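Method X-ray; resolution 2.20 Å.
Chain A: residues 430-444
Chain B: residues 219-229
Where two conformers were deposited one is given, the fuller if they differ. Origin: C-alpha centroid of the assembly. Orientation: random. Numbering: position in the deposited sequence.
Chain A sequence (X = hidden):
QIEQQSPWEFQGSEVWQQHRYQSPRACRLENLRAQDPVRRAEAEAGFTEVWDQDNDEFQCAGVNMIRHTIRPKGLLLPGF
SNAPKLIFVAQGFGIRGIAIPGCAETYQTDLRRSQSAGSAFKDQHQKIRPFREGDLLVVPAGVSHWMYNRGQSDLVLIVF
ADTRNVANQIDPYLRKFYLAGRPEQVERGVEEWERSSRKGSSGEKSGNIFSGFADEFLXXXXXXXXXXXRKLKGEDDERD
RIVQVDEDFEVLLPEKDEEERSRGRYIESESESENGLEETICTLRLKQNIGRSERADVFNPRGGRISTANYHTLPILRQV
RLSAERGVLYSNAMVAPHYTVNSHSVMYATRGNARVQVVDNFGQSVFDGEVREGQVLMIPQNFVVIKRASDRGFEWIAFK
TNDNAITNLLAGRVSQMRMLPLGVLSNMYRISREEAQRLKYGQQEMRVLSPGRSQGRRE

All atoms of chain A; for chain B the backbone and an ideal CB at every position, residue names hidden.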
# COMPACT_ATOMS: atom_id res chain seq x y z
N ARG A 430 38.68 -13.79 5.71
CA ARG A 430 39.84 -14.68 5.81
C ARG A 430 41.13 -13.89 5.91
O ARG A 430 42.12 -14.21 5.26
CB ARG A 430 39.91 -15.61 4.59
CG ARG A 430 38.70 -16.52 4.40
CD ARG A 430 38.78 -17.24 3.06
NE ARG A 430 38.82 -16.28 1.96
CZ ARG A 430 39.12 -16.60 0.70
NH1 ARG A 430 39.41 -17.85 0.38
NH2 ARG A 430 39.13 -15.66 -0.24
N ILE A 431 41.11 -12.83 6.72
CA ILE A 431 42.29 -11.99 6.91
C ILE A 431 42.60 -11.88 8.40
O ILE A 431 41.83 -12.35 9.24
CB ILE A 431 42.06 -10.58 6.35
CG1 ILE A 431 40.88 -9.92 7.07
CG2 ILE A 431 41.81 -10.67 4.86
CD1 ILE A 431 40.59 -8.49 6.61
N SER A 432 43.73 -11.27 8.74
CA SER A 432 44.11 -11.12 10.14
C SER A 432 43.62 -9.81 10.74
O SER A 432 43.39 -8.83 10.03
CB SER A 432 45.63 -11.19 10.28
OG SER A 432 46.23 -10.16 9.52
N ARG A 433 43.49 -9.81 12.07
CA ARG A 433 43.04 -8.64 12.80
C ARG A 433 43.70 -7.37 12.30
O ARG A 433 43.04 -6.35 12.10
CB ARG A 433 43.34 -8.79 14.30
CG ARG A 433 42.51 -9.84 15.02
CD ARG A 433 41.02 -9.55 14.94
NE ARG A 433 40.26 -10.32 15.92
CZ ARG A 433 40.16 -10.00 17.21
NH1 ARG A 433 40.78 -8.93 17.68
NH2 ARG A 433 39.45 -10.77 18.03
N GLU A 434 45.01 -7.43 12.07
CA GLU A 434 45.75 -6.26 11.58
C GLU A 434 45.15 -5.76 10.28
O GLU A 434 44.86 -4.57 10.13
CB GLU A 434 47.22 -6.60 11.36
CG GLU A 434 48.11 -5.37 11.25
CD GLU A 434 49.36 -5.61 10.41
OE1 GLU A 434 50.33 -4.82 10.53
OE2 GLU A 434 49.37 -6.58 9.62
N GLU A 435 44.99 -6.67 9.33
CA GLU A 435 44.43 -6.34 8.03
C GLU A 435 42.99 -5.89 8.22
O GLU A 435 42.52 -4.95 7.57
CB GLU A 435 44.47 -7.56 7.11
CG GLU A 435 45.78 -8.35 7.16
CD GLU A 435 45.74 -9.58 6.27
OE1 GLU A 435 45.73 -9.41 5.03
OE2 GLU A 435 45.71 -10.71 6.81
N ALA A 436 42.28 -6.57 9.11
CA ALA A 436 40.90 -6.22 9.39
C ALA A 436 40.85 -4.79 9.93
O ALA A 436 39.91 -4.05 9.68
CB ALA A 436 40.31 -7.19 10.42
N GLN A 437 41.90 -4.42 10.66
CA GLN A 437 41.99 -3.09 11.23
C GLN A 437 42.19 -2.08 10.11
O GLN A 437 41.53 -1.05 10.07
CB GLN A 437 43.16 -3.00 12.21
CG GLN A 437 43.03 -1.86 13.19
CD GLN A 437 44.22 -1.76 14.11
OE1 GLN A 437 44.13 -1.20 15.20
NE2 GLN A 437 45.35 -2.30 13.68
N ARG A 438 43.10 -2.40 9.20
CA ARG A 438 43.38 -1.53 8.06
C ARG A 438 42.14 -1.42 7.17
O ARG A 438 41.88 -0.39 6.55
CB ARG A 438 44.57 -2.07 7.27
CG ARG A 438 44.78 -1.42 5.89
CD ARG A 438 46.27 -1.24 5.56
NE ARG A 438 47.02 -2.50 5.46
CZ ARG A 438 47.02 -3.31 4.40
NH1 ARG A 438 46.30 -3.00 3.32
NH2 ARG A 438 47.73 -4.43 4.42
N LEU A 439 41.37 -2.50 7.11
CA LEU A 439 40.18 -2.54 6.29
C LEU A 439 39.09 -1.61 6.82
O LEU A 439 38.56 -0.77 6.08
CB LEU A 439 39.66 -3.98 6.21
CG LEU A 439 38.56 -4.34 5.21
CD1 LEU A 439 37.24 -3.74 5.63
CD2 LEU A 439 38.98 -3.86 3.82
N LYS A 440 38.75 -1.75 8.11
CA LYS A 440 37.69 -0.92 8.70
C LYS A 440 38.05 0.49 9.14
O LYS A 440 37.16 1.32 9.31
CB LYS A 440 37.02 -1.65 9.87
CG LYS A 440 37.85 -1.73 11.13
CD LYS A 440 37.09 -2.45 12.26
CE LYS A 440 35.93 -1.63 12.80
NZ LYS A 440 35.34 -2.27 14.03
N TYR A 441 39.34 0.79 9.33
CA TYR A 441 39.72 2.14 9.75
C TYR A 441 40.56 2.86 8.71
O TYR A 441 41.05 3.96 8.96
CB TYR A 441 40.50 2.09 11.07
CG TYR A 441 39.74 1.45 12.21
CD1 TYR A 441 38.52 1.97 12.63
CD2 TYR A 441 40.24 0.33 12.85
CE1 TYR A 441 37.81 1.37 13.68
CE2 TYR A 441 39.54 -0.27 13.90
CZ TYR A 441 38.33 0.25 14.30
OH TYR A 441 37.63 -0.35 15.32
N GLY A 442 40.73 2.22 7.56
CA GLY A 442 41.52 2.81 6.49
C GLY A 442 40.94 4.08 5.91
O GLY A 442 41.65 5.07 5.75
N GLN A 443 39.65 4.06 5.59
CA GLN A 443 39.00 5.25 5.03
C GLN A 443 38.47 6.10 6.18
O GLN A 443 37.68 5.64 7.00
CB GLN A 443 37.84 4.85 4.12
CG GLN A 443 37.19 6.04 3.42
CD GLN A 443 38.04 6.56 2.29
OE1 GLN A 443 37.84 7.67 1.79
NE2 GLN A 443 39.00 5.75 1.85
N GLN A 444 38.92 7.35 6.22
CA GLN A 444 38.51 8.27 7.27
C GLN A 444 37.43 9.27 6.85
O GLN A 444 36.75 9.84 7.69
CB GLN A 444 39.72 9.01 7.83
CG GLN A 444 40.62 8.15 8.71
CD GLN A 444 39.92 7.61 9.94
OE1 GLN A 444 40.53 6.96 10.79
NE2 GLN A 444 38.62 7.88 10.05
N UNK B 219 39.87 -0.07 -4.04
CA UNK B 219 41.16 0.32 -3.47
C UNK B 219 41.03 1.75 -2.95
O UNK B 219 41.43 2.06 -1.83
CB UNK B 219 42.29 0.21 -4.50
N UNK B 220 40.45 2.61 -3.79
CA UNK B 220 40.24 3.99 -3.41
C UNK B 220 39.21 4.07 -2.29
O UNK B 220 39.45 4.69 -1.25
CB UNK B 220 39.80 4.82 -4.62
N UNK B 221 38.06 3.44 -2.51
CA UNK B 221 36.98 3.44 -1.53
C UNK B 221 37.46 3.10 -0.12
O UNK B 221 37.19 3.84 0.83
CB UNK B 221 35.90 2.45 -1.96
N UNK B 222 38.16 1.98 0.02
CA UNK B 222 38.63 1.57 1.34
C UNK B 222 40.07 1.96 1.65
O UNK B 222 40.53 1.77 2.78
CB UNK B 222 38.49 0.05 1.48
N UNK B 223 40.77 2.52 0.68
CA UNK B 223 42.17 2.91 0.87
C UNK B 223 42.95 1.67 1.25
O UNK B 223 43.40 1.50 2.39
CB UNK B 223 42.32 4.00 1.94
N UNK B 224 43.11 0.79 0.27
CA UNK B 224 43.82 -0.46 0.45
C UNK B 224 44.45 -0.89 -0.87
O UNK B 224 44.36 -0.18 -1.87
CB UNK B 224 42.88 -1.54 0.98
N UNK B 225 45.09 -2.06 -0.86
CA UNK B 225 45.74 -2.59 -2.05
C UNK B 225 45.01 -3.78 -2.64
O UNK B 225 44.14 -4.38 -1.99
CB UNK B 225 47.18 -2.99 -1.72
N UNK B 226 45.36 -4.12 -3.88
CA UNK B 226 44.74 -5.25 -4.55
C UNK B 226 44.79 -6.50 -3.70
O UNK B 226 43.89 -7.33 -3.76
CB UNK B 226 45.42 -5.51 -5.90
N UNK B 227 45.84 -6.63 -2.89
CA UNK B 227 45.95 -7.79 -2.04
C UNK B 227 44.72 -7.93 -1.16
O UNK B 227 44.18 -9.03 -1.00
CB UNK B 227 47.22 -7.71 -1.18
N UNK B 228 44.28 -6.81 -0.60
CA UNK B 228 43.10 -6.80 0.26
C UNK B 228 41.82 -6.87 -0.54
O UNK B 228 40.86 -7.51 -0.13
CB UNK B 228 43.09 -5.55 1.14
N UNK B 229 41.81 -6.20 -1.68
CA UNK B 229 40.64 -6.21 -2.52
C UNK B 229 40.23 -7.64 -2.84
O UNK B 229 39.06 -7.98 -2.75
CB UNK B 229 40.90 -5.42 -3.80

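Chain A presents one side of a short helix, from A:Glu435 through A:Leu439, and then the bend at A:Gly442 and A:Gln443; chain B answers with the end of one helix, a loop and the start of another.

Position 219 has helical backbone angles and an ideal CB with no atom of chain A within 5.5 Å, so almost any helix-tolerant residue would serve. It is B:Glu219, which leaves chain A untouched. Position 220 is also helical and points away, so the contact sets little preference. The deposited B:Glu220 contributes mainly its backbone: its O lies 3.3 Å from A:Gln443 NE2.

At 221 the CB again points away, leaving the choice open from small to large. It is B:Ala221, whose carbonyl matters more than its methyl; A:Gln443 NE2 comes within 2.8 Å of B:Ala221 O, but at an angle too poor for a hydrogen bond.

Position 222 also points away, yet its ideal CB sits 4.6 Å from A:Leu439 CD2, so a long apolar side chain could still use that methyl: leucine, methionine or an aromatic. The residue is B:Phe222, with chi1 in m, and its CD2 lies 4.0 Å from A:Leu439 CD2. The backbone is tight here as well. An ideal CB on A:Gly442 would fall 2.8 Å from B:Phe222 O, so the missing side chain on chain A lets the two chains approach.

At 223 the phi is positive, the first departure from helical angles. Glycine, asparagine or another residue tolerant of that turn would suit, although CB points toward chain A, 3.8 Å from A:Gln443 NE2, and a polar group would be reasonable. It is B:Gln223. Its side chain folds back, NE2 donating to B:Glu220 O at 2.9 Å, while B:Gln223 CG lies only 2.9 Å from A:Gln443 NE2, too short for comfortable packing and better read as a strained spot in the model than as a favorable contact.

Position 224 is extended and points toward chain A, between A:Arg438 and A:Leu439. A branched or long aliphatic could meet both. B:Ile224 does: its CD1 reaches A:Leu439 CD2 at 4.1 Å, and its CG2 lies 4.3 Å from A:Arg438 CG.

Position 225 immediately precedes helical angles, which favors Asp, Ser, Thr or Asn as a cap; the nearby A:Arg438 guanidinium tips the choice toward an acid. B:Asp225 does both jobs. Its OD1 accepts from the backbone N of residue 228 at 2.9 Å, and its OD2 forms a salt bridge, 3.5 Å long, with A:Arg438 NH1.

Positions 226 and 227 have no chain A atom within 5.5 Å of an ideal CB, so the contact asks nothing specific of them. They are B:Gly226 and B:Gly227; at the first there is room for a CB.

Position 228 points straight toward chain A, facing A:Ile431, A:Glu435 and A:Arg438, and a sizeable aliphatic is the natural answer. B:Leu228 gives the largest covered area of the contact: CD2 lies 4.2 Å from A:Ile431 CG2, and CD1 is 3.2 Å from A:Arg438 NH1.

Position 229 points away, leaving the choice free; B:Val229 makes no contact.

Chain B (219-229) EEAFQIDGGLV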
# COMPACT_ATOMS: atom_id res chain seq x y z
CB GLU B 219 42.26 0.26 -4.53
CG GLU B 219 42.66 -1.15 -4.92
CD GLU B 219 43.52 -1.19 -6.17
OE1 GLU B 219 44.01 -2.28 -6.52
OE2 GLU B 219 43.71 -0.12 -6.80
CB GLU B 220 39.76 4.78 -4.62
CG GLU B 220 39.64 6.26 -4.36
CD GLU B 220 39.06 7.00 -5.53
OE1 GLU B 220 39.52 6.76 -6.67
OE2 GLU B 220 38.15 7.83 -5.31
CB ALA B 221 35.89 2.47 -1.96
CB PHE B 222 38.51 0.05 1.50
CG PHE B 222 37.11 -0.46 1.44
CD1 PHE B 222 36.42 -0.49 0.24
CD2 PHE B 222 36.49 -0.95 2.59
CE1 PHE B 222 35.13 -0.99 0.18
CE2 PHE B 222 35.19 -1.45 2.54
CZ PHE B 222 34.51 -1.47 1.33
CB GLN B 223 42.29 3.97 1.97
CG GLN B 223 41.87 5.35 1.50
CD GLN B 223 42.69 5.82 0.31
OE1 GLN B 223 43.89 6.05 0.42
NE2 GLN B 223 42.04 5.95 -0.84
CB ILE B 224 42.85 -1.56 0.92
CG1 ILE B 224 41.66 -1.64 -0.04
CG2 ILE B 224 42.39 -1.28 2.34
CD1 ILE B 224 40.69 -2.77 0.28
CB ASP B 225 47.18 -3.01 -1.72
CG ASP B 225 47.26 -3.92 -0.50
OD1 ASP B 225 46.50 -4.91 -0.43
OD2 ASP B 225 48.09 -3.64 0.39
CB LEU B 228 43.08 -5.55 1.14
CG LEU B 228 43.63 -5.80 2.53
CD1 LEU B 228 43.51 -4.53 3.37
CD2 LEU B 228 42.86 -6.97 3.16
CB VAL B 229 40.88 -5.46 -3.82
CG1 VAL B 229 39.72 -5.69 -4.77
CG2 VAL B 229 41.02 -3.97 -3.53
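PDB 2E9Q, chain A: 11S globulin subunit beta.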